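PDB 6NXI: FAD:protein FMN transferase from Vibrio cholerae, which probably transfers the FMN moiety of FAD to a threonine hydroxyl of a target flavoprotein, releasing AMP, with magnesium or manganese as cofactor. Local coordinates for residues Leu78-Glu83 against Lys158-Asp163; Leu153-Lys158 against Leu271-Met276; Gly12-Thr17 against Glu45-Met50. All blocks are in the same frame, centred on the assembly; numbering follows the deposited sequence.

Overall arrangement
From the N terminus, strand 7-14 runs into the turn that leads to strand 17-24, and helix 32-50 follows; contact 3 closes this first short loop by bringing the turn against the last turns of that helix. Contact 1 opens later, joining helix 75-90 to helix 157-171. Before it closes, contact 2 opens at 153-158, and its loop runs on to helix 265-278, so contacts 1 and 2 cross and share Lys158, while contact 3 lies in series before both. Ile156 packs on Val80 between contacts 1 and 2, and Met50 touches Val80, Trp160 and Leu153. All three contacts reach FAD: contact 3 at the flavin, contact 1 through Lys158 at the phosphate, contact 2 mainly along the ribityl chain, diphosphate and metal.

Contact 1 of 3, residues Leu78-Glu83 against Lys158-Asp163; sequences LTVVKE and KGWGVD. With FAD (flavin-adenine dinucleotide), chain B.
Val80 sets its methyl CG2 over one face of the Trp160 indole, 3.5 Å from Trp160 CG and nearly as close to CD2. The methyl makes a CH-pi contact with the five-membered ring, 3.7 Å from Val80 CG2 to the Trp160 ring centroid and 24° off the ring normal, which places it above the ring but displaced toward the rim. Trp160 reaches it with CG anti to the backbone N (chi1 175°), a torsion that carries the indole across the gap between helices 75-90 and 157-171. Their nearest CA atoms, those of Val80 and Trp160, are 7.2 Å apart. This is helix-on-helix packing within the ApbE fold, close to the flavin site: Met50 of helix 32-50 packs against both residues, and Met266 of helix 265-278 also touches the indole. Two residues before Trp160 on helix 157-171, Lys158, in one of its two conformers, donates from NZ to FAD O2P at 2.9 Å and also bonds to Gly182 O. The looser, more solvent-accessible side belongs to Thr79. Its CG2 meets the benzo end of the indole obliquely, 3.7 Å from Trp160 CZ3, and the two side chains cross at about a right angle. Thr79 OG1 takes no part in this meeting; it turns back along its own helix to bond the carbonyl O of Thr75.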
loop_
_atom_site.group_PDB
_atom_site.type_symbol
_atom_site.label_atom_id
_atom_site.label_comp_id
_atom_site.label_asym_id
_atom_site.label_seq_id
_atom_site.Cartn_x
_atom_site.Cartn_y
_atom_site.Cartn_z
ATOM N N LEU A 78 -9.119 -12.615 4.214
ATOM C CA LEU A 78 -8.722 -13.676 3.269
ATOM C C LEU A 78 -8.383 -13.051 1.903
ATOM O O LEU A 78 -7.335 -13.389 1.361
ATOM C CB LEU A 78 -9.852 -14.714 3.191
ATOM C CG LEU A 78 -9.490 -16.097 2.668
ATOM C CD1 LEU A 78 -8.973 -16.039 1.240
ATOM C CD2 LEU A 78 -8.529 -16.790 3.578
ATOM N N THR A 79 -9.223 -12.151 1.383
ATOM C CA THR A 79 -9.027 -11.521 0.065
ATOM C C THR A 79 -7.673 -10.800 0.071
ATOM O O THR A 79 -6.937 -10.921 -0.920
ATOM C CB THR A 79 -10.192 -10.602 -0.272
ATOM O OG1 THR A 79 -11.356 -11.453 -0.302
ATOM C CG2 THR A 79 -9.981 -9.885 -1.596
ATOM N N VAL A 80 -7.373 -10.047 1.134
ATOM C CA VAL A 80 -6.125 -9.249 1.188
ATOM C C VAL A 80 -4.912 -10.157 1.329
ATOM O O VAL A 80 -3.931 -9.986 0.606
ATOM C CB VAL A 80 -6.220 -8.212 2.316
ATOM C CG1 VAL A 80 -4.884 -7.511 2.504
ATOM C CG2 VAL A 80 -7.364 -7.241 2.040
ATOM N N VAL A 81 -5.009 -11.210 2.133
ATOM C CA VAL A 81 -3.842 -12.123 2.267
ATOM C C VAL A 81 -3.613 -12.886 0.956
ATOM O O VAL A 81 -2.467 -13.047 0.537
ATOM C CB VAL A 81 -3.966 -13.066 3.486
ATOM C CG1 VAL A 81 -2.815 -14.052 3.509
ATOM C CG2 VAL A 81 -3.973 -12.251 4.771
ATOM N N LYS A 82 -4.678 -13.306 0.277
ATOM C CA LYS A 82 -4.531 -14.002 -1.016
ATOM C C LYS A 82 -3.812 -13.105 -2.031
ATOM O O LYS A 82 -2.941 -13.616 -2.763
ATOM C CB LYS A 82 -5.898 -14.414 -1.536
ATOM C CG LYS A 82 -5.845 -15.322 -2.750
ATOM C CD LYS A 82 -7.211 -15.892 -3.102
ATOM C CE LYS A 82 -7.966 -16.462 -1.913
ATOM N NZ LYS A 82 -7.495 -17.813 -1.494
ATOM N N GLU A 83 -4.179 -11.837 -2.045
ATOM C CA GLU A 83 -3.583 -10.852 -2.978
ATOM C C GLU A 83 -2.124 -10.673 -2.559
ATOM O O GLU A 83 -1.271 -10.671 -3.412
ATOM C CB GLU A 83 -4.371 -9.555 -2.986
ATOM C CG GLU A 83 -3.823 -8.575 -4.000
ATOM C CD GLU A 83 -3.976 -8.943 -5.476
ATOM O OE1 GLU A 83 -4.444 -10.093 -5.812
ATOM O OE2 GLU A 83 -3.556 -8.075 -6.300
ATOM N N LYS A 158 -4.191 -0.615 3.231
ATOM C CA LYS A 158 -4.615 0.780 2.958
ATOM C C LYS A 158 -5.359 0.828 1.605
ATOM O O LYS A 158 -6.436 1.412 1.537
ATOM C CB LYS A 158 -3.410 1.712 2.984
ATOM C CG LYS A 158 -3.655 3.128 3.444
ATOM C CD LYS A 158 -2.350 3.755 3.963
ATOM C CE LYS A 158 -1.395 4.010 2.829
ATOM N NZ LYS A 158 -0.387 5.033 3.164
ATOM N N GLY A 159 -4.774 0.274 0.547
ATOM C CA GLY A 159 -5.381 0.136 -0.789
ATOM C C GLY A 159 -6.698 -0.573 -0.664
ATOM O O GLY A 159 -7.649 -0.186 -1.314
ATOM N N TRP A 160 -6.746 -1.634 0.158
ATOM C CA TRP A 160 -8.015 -2.360 0.393
ATOM C C TRP A 160 -9.062 -1.388 0.942
ATOM O O TRP A 160 -10.214 -1.406 0.409
ATOM C CB TRP A 160 -7.798 -3.541 1.358
ATOM C CG TRP A 160 -9.097 -4.206 1.704
ATOM C CD1 TRP A 160 -9.737 -4.121 2.898
ATOM C CD2 TRP A 160 -9.908 -5.071 0.872
ATOM N NE1 TRP A 160 -10.895 -4.852 2.864
ATOM C CE2 TRP A 160 -11.037 -5.425 1.636
ATOM C CE3 TRP A 160 -9.804 -5.566 -0.431
ATOM C CZ2 TRP A 160 -12.035 -6.248 1.127
ATOM C CZ3 TRP A 160 -10.789 -6.366 -0.948
ATOM C CH2 TRP A 160 -11.911 -6.690 -0.172
ATOM N N GLY A 161 -8.727 -0.577 1.965
ATOM C CA GLY A 161 -9.713 0.375 2.544
ATOM C C GLY A 161 -10.205 1.344 1.449
ATOM O O GLY A 161 -11.400 1.634 1.373
ATOM N N VAL A 162 -9.304 1.782 0.571
ATOM C CA VAL A 162 -9.666 2.697 -0.541
ATOM C C VAL A 162 -10.687 2.017 -1.450
ATOM O O VAL A 162 -11.745 2.607 -1.722
ATOM C CB VAL A 162 -8.446 3.162 -1.334
ATOM C CG1 VAL A 162 -8.875 3.839 -2.636
ATOM C CG2 VAL A 162 -7.553 4.055 -0.480
ATOM N N ASP A 163 -10.451 0.732 -1.768
ATOM C CA ASP A 163 -11.381 -0.024 -2.628
ATOM C C ASP A 163 -12.713 -0.194 -1.919
ATOM O O ASP A 163 -13.781 -0.125 -2.595
ATOM C CB ASP A 163 -10.777 -1.367 -3.012
ATOM C CG ASP A 163 -9.636 -1.318 -3.999
ATOM O OD1 ASP A 163 -9.537 -0.339 -4.785
ATOM O OD2 ASP A 163 -8.873 -2.283 -4.022
HETATM P PA FAD B . 4.050 1.064 1.691
HETATM O O1A FAD B . 5.245 1.564 0.961
HETATM O O2A FAD B . 2.774 0.879 0.971
HETATM O O5B FAD B . 4.401 -0.306 2.436
HETATM C C5B FAD B . 5.416 -0.194 3.468
HETATM C C4B FAD B . 4.986 -0.894 4.734
HETATM O O4B FAD B . 4.765 -2.310 4.526
HETATM C C3B FAD B . 6.049 -0.792 5.827
HETATM O O3B FAD B . 5.792 0.349 6.647
HETATM C C2B FAD B . 5.917 -2.129 6.566
HETATM O O2B FAD B . 4.870 -2.088 7.509
HETATM C C1B FAD B . 5.554 -3.077 5.431
HETATM N N9A FAD B . 6.657 -3.641 4.681
HETATM C C8A FAD B . 7.994 -3.221 4.635
HETATM N N7A FAD B . 8.680 -3.889 3.740
HETATM C C5A FAD B . 7.813 -4.818 3.201
HETATM C C6A FAD B . 7.990 -5.819 2.233
HETATM N N6A FAD B . 9.132 -6.023 1.553
HETATM N N1A FAD B . 6.894 -6.529 1.897
HETATM C C2A FAD B . 5.745 -6.308 2.566
HETATM N N3A FAD B . 5.460 -5.387 3.496
HETATM C C4A FAD B . 6.563 -4.671 3.775
HETATM N N1 FAD B . 0.224 3.198 11.903
HETATM C C2 FAD B . 0.174 3.645 13.206
HETATM O O2 FAD B . 1.081 4.383 13.651
HETATM N N3 FAD B . -0.859 3.335 14.031
HETATM C C4 FAD B . -1.902 2.540 13.631
HETATM O O4 FAD B . -2.802 2.252 14.408
HETATM C C4X FAD B . -1.876 2.034 12.289
HETATM N N5 FAD B . -2.857 1.255 11.880
HETATM C C5X FAD B . -2.806 0.773 10.593
HETATM C C6 FAD B . -3.833 -0.081 10.142
HETATM C C7 FAD B . -3.863 -0.606 8.867
HETATM C C7M FAD B . -4.999 -1.512 8.449
HETATM C C8 FAD B . -2.825 -0.254 7.972
HETATM C C8M FAD B . -2.783 -0.800 6.569
HETATM C C9 FAD B . -1.797 0.589 8.408
HETATM C C9A FAD B . -1.767 1.123 9.704
HETATM N N10 FAD B . -0.740 1.948 10.179
HETATM C C10 FAD B . -0.756 2.430 11.476
HETATM C "C1'" FAD B . 0.333 2.392 9.264
HETATM C "C2'" FAD B . 1.380 1.372 8.992
HETATM O "O2'" FAD B . 2.086 1.049 10.185
HETATM C "C3'" FAD B . 2.374 1.935 7.962
HETATM O "O3'" FAD B . 3.063 3.069 8.443
HETATM C "C4'" FAD B . 1.739 2.397 6.664
HETATM O "O4'" FAD B . 0.714 1.486 6.299
HETATM C "C5'" FAD B . 2.772 2.597 5.573
HETATM O "O5'" FAD B . 2.065 2.830 4.329
HETATM P P FAD B . 2.869 3.352 3.071
HETATM O O1P FAD B . 3.778 4.441 3.425
HETATM O O2P FAD B . 1.777 3.473 2.032
HETATM O O3P FAD B . 3.785 2.071 2.862
#

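Contact 2 of 3, residues Leu153-Lys158 against Leu271-Met276; sequences LSTIAK and LATGLM. With MG (magnesium ion), chain C; FAD (flavin-adenine dinucleotide), chain B.
The loop carrying Thr155 runs up to the start of helix 157-171 and meets helix 265-278 at Thr273, with the CA atoms of Thr155 and Thr273 6.9 Å apart and Ile156 in the N-cap position. Across this gap only the two threonines touch, with Thr155 OG1 and Thr273 OG1 2.8 Å apart. A magnesium ion joins them. Thr155 binds it through its backbone O at 2.3 Å, and its OG1 makes a longer approach of 2.6 Å to the same ion. Thr273 binds the magnesium through OG1 at 2.3 Å. FAD adds O2A, 2.4 Å from the metal. Asp269, one turn before Thr273 on the same helix, completes the protein ligands with its carboxylate OD1 and its backbone O. Thr155 OG1 lies anti to its own backbone N (chi1 -160°), which turns the hydroxyl toward the metal and the adenosine side of the diphosphate, where it donates to FAD O5B at 3.0 Å. The methyl CG2 of Thr155 instead faces the adenine at FAD N3A. On the ribityl side, FAD O4' donates to the carbonyl O of Ser154 at 2.9 Å, and the CB of Ala157 packs against the flavin methyl C8M. Thr273 OG1 is also hydrogen-bonded with Ser225 OG. Between the two segments the link is the metal, the paired hydroxyls and the FAD diphosphate; apolar packing is left to Ile156 on Met266, earlier in the helix. Bound to O2A on the AMP phosphate, the magnesium would be expected to ease the departure of AMP.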
loop_
_atom_site.group_PDB
_atom_site.type_symbol
_atom_site.label_atom_id
_atom_site.label_comp_id
_atom_site.label_asym_id
_atom_site.label_seq_id
_atom_site.Cartn_x
_atom_site.Cartn_y
_atom_site.Cartn_z
ATOM N N LEU A 153 0.121 -6.287 7.191
ATOM C CA LEU A 153 -0.556 -5.925 5.941
ATOM C C LEU A 153 -0.497 -4.409 5.716
ATOM O O LEU A 153 -1.275 -3.925 4.909
ATOM C CB LEU A 153 -1.998 -6.445 5.952
ATOM C CG LEU A 153 -2.093 -7.960 6.135
ATOM C CD1 LEU A 153 -3.548 -8.401 6.254
ATOM C CD2 LEU A 153 -1.397 -8.670 4.994
ATOM N N SER A 154 0.477 -3.734 6.300
ATOM C CA SER A 154 0.604 -2.250 6.162
ATOM C C SER A 154 0.730 -1.831 4.705
ATOM O O SER A 154 0.392 -0.667 4.366
ATOM C CB SER A 154 1.810 -1.786 6.972
ATOM O OG SER A 154 1.513 -1.899 8.347
ATOM N N THR A 155 1.252 -2.722 3.863
ATOM C CA THR A 155 1.653 -2.396 2.484
ATOM C C THR A 155 0.450 -2.504 1.584
ATOM O O THR A 155 0.621 -2.204 0.408
ATOM C CB THR A 155 2.783 -3.292 2.004
ATOM O OG1 THR A 155 3.431 -2.660 0.905
ATOM C CG2 THR A 155 2.354 -4.666 1.591
ATOM N N ILE A 156 -0.667 -3.042 2.069
ATOM C CA ILE A 156 -1.729 -3.467 1.114
ATOM C C ILE A 156 -3.093 -3.143 1.678
ATOM O O ILE A 156 -4.069 -2.940 0.872
ATOM C CB ILE A 156 -1.536 -4.943 0.749
ATOM C CG1 ILE A 156 -2.485 -5.408 -0.364
ATOM C CG2 ILE A 156 -1.569 -5.820 2.006
ATOM C CD1 ILE A 156 -2.138 -6.825 -0.896
ATOM N N ALA A 157 -3.284 -3.258 2.991
ATOM C CA ALA A 157 -4.647 -3.063 3.535
ATOM C C ALA A 157 -5.079 -1.587 3.426
ATOM O O ALA A 157 -6.327 -1.352 3.473
ATOM C CB ALA A 157 -4.725 -3.578 4.932
ATOM N N LYS A 158 -4.191 -0.615 3.231
ATOM C CA LYS A 158 -4.615 0.780 2.958
ATOM C C LYS A 158 -5.359 0.828 1.605
ATOM O O LYS A 158 -6.436 1.412 1.537
ATOM C CB LYS A 158 -3.410 1.712 2.984
ATOM C CG LYS A 158 -3.655 3.128 3.444
ATOM C CD LYS A 158 -2.350 3.755 3.963
ATOM C CE LYS A 158 -1.395 4.010 2.829
ATOM N NZ LYS A 158 -0.387 5.033 3.164
ATOM N N LEU A 271 1.804 -3.576 -5.354
ATOM C CA LEU A 271 2.748 -3.510 -6.497
ATOM C C LEU A 271 3.775 -2.409 -6.307
ATOM O O LEU A 271 4.980 -2.673 -6.548
ATOM C CB LEU A 271 1.976 -3.313 -7.796
ATOM C CG LEU A 271 1.386 -4.609 -8.340
ATOM C CD1 LEU A 271 0.494 -4.286 -9.510
ATOM C CD2 LEU A 271 2.447 -5.609 -8.755
ATOM N N ALA A 272 3.342 -1.247 -5.838
ATOM C CA ALA A 272 4.279 -0.119 -5.737
ATOM C C ALA A 272 5.409 -0.521 -4.775
ATOM O O ALA A 272 6.584 -0.255 -5.089
ATOM C CB ALA A 272 3.532 1.113 -5.299
ATOM N N THR A 273 5.072 -1.128 -3.631
ATOM C CA THR A 273 6.118 -1.478 -2.638
ATOM C C THR A 273 6.975 -2.613 -3.237
ATOM O O THR A 273 8.219 -2.609 -3.115
ATOM C CB THR A 273 5.482 -1.854 -1.292
ATOM O OG1 THR A 273 4.566 -0.823 -0.836
ATOM C CG2 THR A 273 6.582 -2.088 -0.276
ATOM N N GLY A 274 6.330 -3.638 -3.799
ATOM C CA GLY A 274 7.031 -4.799 -4.335
ATOM C C GLY A 274 7.995 -4.425 -5.426
ATOM O O GLY A 274 9.179 -4.841 -5.360
ATOM N N LEU A 275 7.560 -3.609 -6.382
ATOM C CA LEU A 275 8.447 -3.203 -7.487
ATOM C C LEU A 275 9.598 -2.333 -6.929
ATOM O O LEU A 275 10.758 -2.477 -7.390
ATOM C CB LEU A 275 7.642 -2.508 -8.580
ATOM C CG LEU A 275 6.554 -3.347 -9.241
ATOM C CD1 LEU A 275 5.847 -2.512 -10.299
ATOM C CD2 LEU A 275 7.094 -4.615 -9.885
ATOM N N MET A 276 9.345 -1.491 -5.933
ATOM C CA MET A 276 10.425 -0.686 -5.288
ATOM C C MET A 276 11.538 -1.599 -4.736
ATOM O O MET A 276 12.727 -1.331 -4.971
ATOM C CB MET A 276 9.855 0.205 -4.196
ATOM C CG MET A 276 10.897 1.052 -3.537
ATOM S SD MET A 276 10.124 2.658 -3.118
ATOM C CE MET A 276 11.564 3.358 -2.318
HETATM MG MG MG C . 2.235 -0.835 -0.587
HETATM P PA FAD B . 4.050 1.064 1.691
HETATM O O1A FAD B . 5.245 1.564 0.961
HETATM O O2A FAD B . 2.774 0.879 0.971
HETATM O O5B FAD B . 4.401 -0.306 2.436
HETATM C C5B FAD B . 5.416 -0.194 3.468
HETATM C C4B FAD B . 4.986 -0.894 4.734
HETATM O O4B FAD B . 4.765 -2.310 4.526
HETATM C C3B FAD B . 6.049 -0.792 5.827
HETATM O O3B FAD B . 5.792 0.349 6.647
HETATM C C2B FAD B . 5.917 -2.129 6.566
HETATM O O2B FAD B . 4.870 -2.088 7.509
HETATM C C1B FAD B . 5.554 -3.077 5.431
HETATM N N9A FAD B . 6.657 -3.641 4.681
HETATM C C8A FAD B . 7.994 -3.221 4.635
HETATM N N7A FAD B . 8.680 -3.889 3.740
HETATM C C5A FAD B . 7.813 -4.818 3.201
HETATM C C6A FAD B . 7.990 -5.819 2.233
HETATM N N6A FAD B . 9.132 -6.023 1.553
HETATM N N1A FAD B . 6.894 -6.529 1.897
HETATM C C2A FAD B . 5.745 -6.308 2.566
HETATM N N3A FAD B . 5.460 -5.387 3.496
HETATM C C4A FAD B . 6.563 -4.671 3.775
HETATM N N1 FAD B . 0.224 3.198 11.903
HETATM C C2 FAD B . 0.174 3.645 13.206
HETATM O O2 FAD B . 1.081 4.383 13.651
HETATM N N3 FAD B . -0.859 3.335 14.031
HETATM C C4 FAD B . -1.902 2.540 13.631
HETATM O O4 FAD B . -2.802 2.252 14.408
HETATM C C4X FAD B . -1.876 2.034 12.289
HETATM N N5 FAD B . -2.857 1.255 11.880
HETATM C C5X FAD B . -2.806 0.773 10.593
HETATM C C6 FAD B . -3.833 -0.081 10.142
HETATM C C7 FAD B . -3.863 -0.606 8.867
HETATM C C7M FAD B . -4.999 -1.512 8.449
HETATM C C8 FAD B . -2.825 -0.254 7.972
HETATM C C8M FAD B . -2.783 -0.800 6.569
HETATM C C9 FAD B . -1.797 0.589 8.408
HETATM C C9A FAD B . -1.767 1.123 9.704
HETATM N N10 FAD B . -0.740 1.948 10.179
HETATM C C10 FAD B . -0.756 2.430 11.476
HETATM C "C1'" FAD B . 0.333 2.392 9.264
HETATM C "C2'" FAD B . 1.380 1.372 8.992
HETATM O "O2'" FAD B . 2.086 1.049 10.185
HETATM C "C3'" FAD B . 2.374 1.935 7.962
HETATM O "O3'" FAD B . 3.063 3.069 8.443
HETATM C "C4'" FAD B . 1.739 2.397 6.664
HETATM O "O4'" FAD B . 0.714 1.486 6.299
HETATM C "C5'" FAD B . 2.772 2.597 5.573
HETATM O "O5'" FAD B . 2.065 2.830 4.329
HETATM P P FAD B . 2.869 3.352 3.071
HETATM O O1P FAD B . 3.778 4.441 3.425
HETATM O O2P FAD B . 1.777 3.473 2.032
HETATM O O3P FAD B . 3.785 2.071 2.862
#

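Contact 3 of 3, residues Gly12-Thr17 against Glu45-Met50; sequences GPTMGT and EVNDQM. With FAD (flavin-adenine dinucleotide), chain B.
Thr14 and Met15 lie in a type I' beta turn, Thr14 to Thr17, which connects antiparallel strands 7-14 and 17-24 as a beta hairpin at the margin of the large sheet; here the turn meets the C-terminal part of helix 32-50 and together they border the isoalloxazine of FAD. The polar link is one hydrogen bond. Asn47 ND2 donates to Thr14 OG1 at 2.9 Å, with the acceptor close to the plane of the amide but an N-H...O angle of 136°, noticeably bent. The same ND2 also donates to the carbonyl O of Leu43, one turn earlier in the helix, and these two bonds fix how the amide is rotated. Van der Waals contact runs along that amide, with Met15 CG 3.5 Å from Asn47 OD1. The apolar contact falls to the end of Met15: extended beyond CG, its chain brings CE to 3.7 Å from Val46 CG1. Along the way Met15 SD passes the methyl-bearing end of the flavin, 4.0 Å from FAD C7M, and touches Lys158 on helix 157-171. Contacts to FAD come from both segments. Met15 CB packs on the flavin rings, and Gly16, with positive phi (81°) and no CB, lets its backbone lie close over the ring system near FAD N1. Met15 O stands directly above the flavin plane over FAD N10, 3.1 Å away, whereas Asn47 OD1 comes to FAD C6 at a tilt, 3.4 Å away and out of the ring plane.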
loop_
_atom_site.group_PDB
_atom_site.type_symbol
_atom_site.label_atom_id
_atom_site.label_comp_id
_atom_site.label_asym_id
_atom_site.label_seq_id
_atom_site.Cartn_x
_atom_site.Cartn_y
_atom_site.Cartn_z
ATOM N N GLY A 12 -11.300 12.342 7.782
ATOM C CA GLY A 12 -11.225 11.810 9.135
ATOM C C GLY A 12 -10.016 10.925 9.331
ATOM O O GLY A 12 -9.211 10.747 8.443
ATOM N N PRO A 13 -9.889 10.341 10.541
ATOM C CA PRO A 13 -8.732 9.550 10.908
ATOM C C PRO A 13 -8.953 8.068 10.599
ATOM O O PRO A 13 -10.022 7.533 10.829
ATOM C CB PRO A 13 -8.689 9.727 12.442
ATOM C CG PRO A 13 -10.152 9.811 12.840
ATOM C CD PRO A 13 -10.843 10.472 11.658
ATOM N N THR A 14 -7.905 7.435 10.103
ATOM C CA THR A 14 -7.836 5.954 9.949
ATOM C C THR A 14 -6.377 5.532 9.791
ATOM O O THR A 14 -5.622 6.232 9.130
ATOM C CB THR A 14 -8.727 5.468 8.788
ATOM O OG1 THR A 14 -9.002 4.070 8.963
ATOM C CG2 THR A 14 -8.120 5.684 7.421
ATOM N N MET A 15 -6.082 4.326 10.272
ATOM C CA MET A 15 -4.820 3.595 9.988
ATOM C C MET A 15 -3.592 4.454 10.304
ATOM O O MET A 15 -2.591 4.339 9.554
ATOM C CB MET A 15 -4.793 3.181 8.531
ATOM C CG MET A 15 -5.999 2.320 8.131
ATOM S SD MET A 15 -5.939 1.835 6.416
ATOM C CE MET A 15 -7.642 1.388 6.137
ATOM N N GLY A 16 -3.676 5.296 11.326
ATOM C CA GLY A 16 -2.501 6.083 11.756
ATOM C C GLY A 16 -2.338 7.301 10.881
ATOM O O GLY A 16 -1.322 7.997 10.980
ATOM N N THR A 17 -3.292 7.522 9.980
ATOM C CA THR A 17 -3.196 8.650 9.010
ATOM C C THR A 17 -4.583 9.310 8.924
ATOM O O THR A 17 -5.393 9.161 9.857
ATOM C CB THR A 17 -2.555 8.214 7.675
ATOM O OG1 THR A 17 -2.380 9.300 6.732
ATOM C CG2 THR A 17 -3.279 7.082 6.977
ATOM N N GLU A 45 -13.845 -1.247 10.516
ATOM C CA GLU A 45 -13.808 -2.708 10.250
ATOM C C GLU A 45 -12.453 -3.116 9.646
ATOM O O GLU A 45 -11.931 -4.154 9.987
ATOM C CB GLU A 45 -14.983 -3.097 9.364
ATOM C CG GLU A 45 -15.071 -4.588 9.063
ATOM C CD GLU A 45 -16.355 -4.914 8.310
ATOM O OE1 GLU A 45 -16.600 -4.285 7.251
ATOM O OE2 GLU A 45 -17.141 -5.768 8.832
ATOM N N VAL A 46 -11.945 -2.372 8.659
ATOM C CA VAL A 46 -10.641 -2.755 8.058
ATOM C C VAL A 46 -9.597 -2.791 9.176
ATOM O O VAL A 46 -8.716 -3.677 9.164
ATOM C CB VAL A 46 -10.247 -1.778 6.949
ATOM C CG1 VAL A 46 -8.849 -2.063 6.481
ATOM C CG2 VAL A 46 -11.199 -1.798 5.749
ATOM N N ASN A 47 -9.635 -1.788 10.040
ATOM C CA ASN A 47 -8.656 -1.698 11.159
ATOM C C ASN A 47 -8.857 -2.870 12.134
ATOM O O ASN A 47 -7.881 -3.510 12.550
ATOM C CB ASN A 47 -8.746 -0.359 11.870
ATOM C CG ASN A 47 -8.062 0.770 11.128
ATOM O OD1 ASN A 47 -6.842 0.925 11.281
ATOM N ND2 ASN A 47 -8.807 1.490 10.304
ATOM N N ASP A 48 -10.098 -3.195 12.449
ATOM C CA ASP A 48 -10.398 -4.336 13.354
ATOM C C ASP A 48 -10.064 -5.685 12.719
ATOM O O ASP A 48 -9.946 -6.677 13.476
ATOM C CB ASP A 48 -11.842 -4.218 13.827
ATOM C CG ASP A 48 -12.050 -3.106 14.851
ATOM O OD1 ASP A 48 -11.070 -2.712 15.509
ATOM O OD2 ASP A 48 -13.180 -2.671 14.987
ATOM N N GLN A 49 -10.007 -5.775 11.396
ATOM C CA GLN A 49 -9.596 -7.007 10.700
ATOM C C GLN A 49 -8.066 -7.046 10.596
ATOM O O GLN A 49 -7.486 -8.117 10.712
ATOM C CB GLN A 49 -10.294 -7.061 9.362
ATOM C CG GLN A 49 -11.784 -7.333 9.507
ATOM C CD GLN A 49 -12.517 -7.189 8.206
ATOM O OE1 GLN A 49 -12.117 -6.428 7.318
ATOM N NE2 GLN A 49 -13.739 -7.754 8.210
ATOM N N MET A 50 -7.438 -5.922 10.251
ATOM C CA MET A 50 -6.097 -5.989 9.640
ATOM C C MET A 50 -5.059 -5.046 10.267
ATOM O O MET A 50 -3.922 -5.043 9.721
ATOM C CB MET A 50 -6.216 -5.758 8.132
ATOM C CG MET A 50 -6.927 -7.002 7.477
ATOM S SD MET A 50 -7.167 -6.815 5.703
ATOM C CE MET A 50 -8.940 -6.600 5.509
HETATM P PA FAD B . 4.050 1.064 1.691
HETATM O O1A FAD B . 5.245 1.564 0.961
HETATM O O2A FAD B . 2.774 0.879 0.971
HETATM O O5B FAD B . 4.401 -0.306 2.436
HETATM C C5B FAD B . 5.416 -0.194 3.468
HETATM C C4B FAD B . 4.986 -0.894 4.734
HETATM O O4B FAD B . 4.765 -2.310 4.526
HETATM C C3B FAD B . 6.049 -0.792 5.827
HETATM O O3B FAD B . 5.792 0.349 6.647
HETATM C C2B FAD B . 5.917 -2.129 6.566
HETATM O O2B FAD B . 4.870 -2.088 7.509
HETATM C C1B FAD B . 5.554 -3.077 5.431
HETATM N N9A FAD B . 6.657 -3.641 4.681
HETATM C C8A FAD B . 7.994 -3.221 4.635
HETATM N N7A FAD B . 8.680 -3.889 3.740
HETATM C C5A FAD B . 7.813 -4.818 3.201
HETATM C C6A FAD B . 7.990 -5.819 2.233
HETATM N N6A FAD B . 9.132 -6.023 1.553
HETATM N N1A FAD B . 6.894 -6.529 1.897
HETATM C C2A FAD B . 5.745 -6.308 2.566
HETATM N N3A FAD B . 5.460 -5.387 3.496
HETATM C C4A FAD B . 6.563 -4.671 3.775
HETATM N N1 FAD B . 0.224 3.198 11.903
HETATM C C2 FAD B . 0.174 3.645 13.206
HETATM O O2 FAD B . 1.081 4.383 13.651
HETATM N N3 FAD B . -0.859 3.335 14.031
HETATM C C4 FAD B . -1.902 2.540 13.631
HETATM O O4 FAD B . -2.802 2.252 14.408
HETATM C C4X FAD B . -1.876 2.034 12.289
HETATM N N5 FAD B . -2.857 1.255 11.880
HETATM C C5X FAD B . -2.806 0.773 10.593
HETATM C C6 FAD B . -3.833 -0.081 10.142
HETATM C C7 FAD B . -3.863 -0.606 8.867
HETATM C C7M FAD B . -4.999 -1.512 8.449
HETATM C C8 FAD B . -2.825 -0.254 7.972
HETATM C C8M FAD B . -2.783 -0.800 6.569
HETATM C C9 FAD B . -1.797 0.589 8.408
HETATM C C9A FAD B . -1.767 1.123 9.704
HETATM N N10 FAD B . -0.740 1.948 10.179
HETATM C C10 FAD B . -0.756 2.430 11.476
HETATM C "C1'" FAD B . 0.333 2.392 9.264
HETATM C "C2'" FAD B . 1.380 1.372 8.992
HETATM O "O2'" FAD B . 2.086 1.049 10.185
HETATM C "C3'" FAD B . 2.374 1.935 7.962
HETATM O "O3'" FAD B . 3.063 3.069 8.443
HETATM C "C4'" FAD B . 1.739 2.397 6.664
HETATM O "O4'" FAD B . 0.714 1.486 6.299
HETATM C "C5'" FAD B . 2.772 2.597 5.573
HETATM O "O5'" FAD B . 2.065 2.830 4.329
HETATM P P FAD B . 2.869 3.352 3.071
HETATM O O1P FAD B . 3.778 4.441 3.425
HETATM O O2P FAD B . 1.777 3.473 2.032
HETATM O O3P FAD B . 3.785 2.071 2.862
#